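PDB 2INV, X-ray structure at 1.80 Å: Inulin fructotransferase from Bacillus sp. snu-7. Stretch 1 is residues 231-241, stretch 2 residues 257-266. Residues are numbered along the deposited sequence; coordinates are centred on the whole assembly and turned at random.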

# COMPACT_ATOMS: atom_id res chain seq x y z
N GLY A 231 0.80 24.05 -11.05
CA GLY A 231 0.57 22.69 -11.48
C GLY A 231 -0.32 21.90 -10.55
O GLY A 231 -0.73 22.38 -9.49
N VAL A 232 -0.61 20.67 -10.95
CA VAL A 232 -1.44 19.80 -10.16
C VAL A 232 -0.56 18.73 -9.54
O VAL A 232 0.52 18.42 -10.07
N THR A 233 -1.01 18.17 -8.43
CA THR A 233 -0.26 17.14 -7.78
C THR A 233 -0.83 15.88 -8.42
O THR A 233 -0.17 15.23 -9.24
N LEU A 234 -2.07 15.53 -8.08
CA LEU A 234 -2.72 14.38 -8.69
C LEU A 234 -3.95 14.91 -9.41
O LEU A 234 -4.81 15.56 -8.81
N LEU A 235 -4.02 14.64 -10.71
CA LEU A 235 -5.12 15.10 -11.53
C LEU A 235 -5.77 13.91 -12.24
O LEU A 235 -5.08 13.04 -12.77
N ALA A 236 -7.10 13.88 -12.23
CA ALA A 236 -7.82 12.79 -12.88
C ALA A 236 -8.97 13.31 -13.74
O ALA A 236 -9.80 14.08 -13.28
N GLU A 237 -9.01 12.88 -15.00
CA GLU A 237 -10.04 13.33 -15.92
C GLU A 237 -10.98 12.22 -16.37
O GLU A 237 -10.57 11.25 -17.01
N ASN A 238 -12.25 12.38 -16.02
CA ASN A 238 -13.28 11.43 -16.40
C ASN A 238 -12.87 10.00 -16.06
O ASN A 238 -12.92 9.10 -16.91
N HIS A 239 -12.44 9.82 -14.82
CA HIS A 239 -12.03 8.52 -14.31
C HIS A 239 -13.17 7.89 -13.56
O HIS A 239 -14.01 8.58 -12.98
N GLU A 240 -13.18 6.57 -13.57
CA GLU A 240 -14.20 5.80 -12.91
C GLU A 240 -13.44 4.69 -12.20
O GLU A 240 -12.54 4.09 -12.78
N GLY A 241 -13.79 4.44 -10.94
CA GLY A 241 -13.11 3.40 -10.18
C GLY A 241 -11.71 3.75 -9.70
O GLY A 241 -10.94 2.86 -9.33
N ILE A 257 -5.25 17.15 -4.91
CA ILE A 257 -6.04 16.12 -5.57
C ILE A 257 -7.12 16.84 -6.34
O ILE A 257 -7.93 17.57 -5.77
N GLU A 258 -7.12 16.63 -7.65
CA GLU A 258 -8.06 17.32 -8.50
C GLU A 258 -8.71 16.41 -9.53
O GLU A 258 -8.06 15.95 -10.47
N PHE A 259 -10.00 16.19 -9.35
CA PHE A 259 -10.79 15.36 -10.24
C PHE A 259 -11.72 16.22 -11.09
O PHE A 259 -12.38 17.10 -10.56
N THR A 260 -11.76 16.00 -12.39
CA THR A 260 -12.75 16.72 -13.16
C THR A 260 -13.63 15.67 -13.81
O THR A 260 -13.16 14.83 -14.58
N GLY A 261 -14.91 15.72 -13.45
CA GLY A 261 -15.87 14.79 -14.00
C GLY A 261 -15.60 13.32 -13.75
O GLY A 261 -15.91 12.49 -14.60
N CYS A 262 -14.99 12.97 -12.61
CA CYS A 262 -14.74 11.57 -12.33
C CYS A 262 -15.95 11.07 -11.56
O CYS A 262 -16.60 11.84 -10.85
N ASN A 263 -16.27 9.78 -11.69
CA ASN A 263 -17.42 9.24 -10.99
C ASN A 263 -17.05 7.97 -10.23
O ASN A 263 -16.21 7.19 -10.68
N ARG A 264 -17.69 7.77 -9.09
CA ARG A 264 -17.45 6.59 -8.26
C ARG A 264 -15.99 6.32 -7.94
O ARG A 264 -15.55 5.17 -8.00
N CYS A 265 -15.23 7.35 -7.61
CA CYS A 265 -13.83 7.14 -7.28
C CYS A 265 -13.72 7.22 -5.77
O CYS A 265 -14.70 7.54 -5.09
N SER A 266 -12.53 6.92 -5.24
CA SER A 266 -12.36 6.97 -3.79
C SER A 266 -11.01 7.53 -3.37
O SER A 266 -9.96 7.09 -3.85

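Strands 235-237 and 258-260 run parallel, 4.7 Å apart at closest approach between their axes, and bridged residues send their side chains to the same face. Ile 257 (m, t) lies beside Leu 234 (t, p) on the face shared with Ala 236 and Phe 259. On the other face, Glu 258 extends (t, t) alongside Leu 235, whose CD1 lies 4.3 Å from Glu 258 OE2; Val 232 (m) points toward stretch 2 and sets CG1 3.6 Å from Glu 258 OE1. Phe 259 (m) brings ring atom CD1 to 3.5 Å from Ala 236 CB, an apolar contact made at an oblique angle to the ring. Thr 260 (t) rests CG2 on Glu 237 CG at 3.7 Å, while water 1 donates to both Thr 260 OG1 and Asn 238 OD1, 2.8 Å each. Gly 261 has positive phi, and a CB there would clash with Asn 238 OD1. Cys 262 (m) places SG 3.7 Å from Ala 236 CB and accepts a long hydrogen bond from His 239 N at 3.5 Å. Asn 263 (m) uses ND2 to donate to water 2 (3.2 Å), which donates to Glu 240 OE1 (2.8 Å). Arg 264 (chi1 m, chi2 116°), its CA-to-CB bond pointing toward stretch 1, donates from NH1 to Glu 240 OE1 (chi1 t, chi2 98°) at 3.0 Å, a salt bridge at the guanidinium edge. Cys 265 (m) sets SG 3.4 Å from His 239 O; Ser 266 (t) makes no contact with stretch 1.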

# COMPACT_ATOMS: atom_id res chain seq x y z
CB VAL A 232 -2.50 19.13 -11.04
CG1 VAL A 232 -3.43 20.19 -11.61
CG2 VAL A 232 -1.83 18.36 -12.17
CB THR A 233 -0.47 17.20 -6.27
OG1 THR A 233 -0.16 18.52 -5.81
CG2 THR A 233 0.44 16.21 -5.56
CB LEU A 234 -3.14 13.35 -7.65
CG LEU A 234 -3.97 12.19 -8.23
CD1 LEU A 234 -3.15 11.41 -9.25
CD2 LEU A 234 -4.42 11.28 -7.10
CB LEU A 235 -4.60 16.11 -12.55
CG LEU A 235 -5.46 16.48 -13.76
CD1 LEU A 235 -6.78 17.10 -13.34
CD2 LEU A 235 -4.67 17.44 -14.63
CB ALA A 236 -8.35 11.84 -11.83
CB GLU A 237 -9.41 13.98 -17.15
CG GLU A 237 -8.50 15.16 -16.82
CD GLU A 237 -7.98 15.86 -18.06
OE1 GLU A 237 -8.03 15.25 -19.15
OE2 GLU A 237 -7.50 17.01 -17.93
CB ASN A 238 -13.57 11.57 -17.89
CG ASN A 238 -13.73 13.02 -18.31
OD1 ASN A 238 -14.57 13.75 -17.76
ND2 ASN A 238 -12.91 13.45 -19.26
CB HIS A 239 -10.83 8.63 -13.38
CG HIS A 239 -9.52 8.34 -14.05
ND1 HIS A 239 -8.77 7.22 -13.77
CD2 HIS A 239 -8.83 9.04 -14.99
CE1 HIS A 239 -7.67 7.24 -14.51
NE2 HIS A 239 -7.68 8.33 -15.25
CB GLU A 240 -15.14 5.24 -13.97
CG GLU A 240 -15.99 4.06 -13.54
CD GLU A 240 -17.39 4.46 -13.12
OE1 GLU A 240 -17.85 5.55 -13.54
OE2 GLU A 240 -18.04 3.67 -12.41
CB ILE A 257 -6.66 15.14 -4.57
CG1 ILE A 257 -5.55 14.31 -3.93
CG2 ILE A 257 -7.66 14.23 -5.29
CD1 ILE A 257 -6.02 13.39 -2.83
CB GLU A 258 -7.32 18.47 -9.18
CG GLU A 258 -8.20 19.49 -9.84
CD GLU A 258 -7.38 20.57 -10.48
OE1 GLU A 258 -6.44 21.07 -9.81
OE2 GLU A 258 -7.65 20.95 -11.64
CB PHE A 259 -11.73 14.43 -9.45
CG PHE A 259 -11.05 13.34 -8.67
CD1 PHE A 259 -9.69 13.08 -8.81
CD2 PHE A 259 -11.80 12.53 -7.82
CE1 PHE A 259 -9.10 12.02 -8.12
CE2 PHE A 259 -11.22 11.48 -7.13
CZ PHE A 259 -9.87 11.22 -7.28
CB THR A 260 -12.19 17.70 -14.24
OG1 THR A 260 -13.28 18.14 -15.07
CG2 THR A 260 -11.14 17.03 -15.10
CB CYS A 262 -13.47 11.40 -11.50
SG CYS A 262 -12.00 12.15 -12.24
CB ASN A 263 -18.56 8.92 -11.97
CG ASN A 263 -19.02 10.14 -12.73
OD1 ASN A 263 -19.32 11.18 -12.15
ND2 ASN A 263 -19.09 10.01 -14.05
CB ARG A 264 -18.03 5.35 -8.93
CG ARG A 264 -19.51 5.39 -9.16
CD ARG A 264 -19.81 5.37 -10.64
NE ARG A 264 -21.10 5.99 -10.90
CZ ARG A 264 -21.49 6.48 -12.07
NH1 ARG A 264 -20.68 6.41 -13.11
NH2 ARG A 264 -22.67 7.05 -12.18
CB CYS A 265 -12.94 8.20 -7.93
SG CYS A 265 -12.98 8.18 -9.74
CB SER A 266 -12.54 5.57 -3.20
OG SER A 266 -12.24 5.56 -1.82
O HOH W 1 -13.84 16.33 -17.11
O HOH W 2 -17.51 7.61 -15.39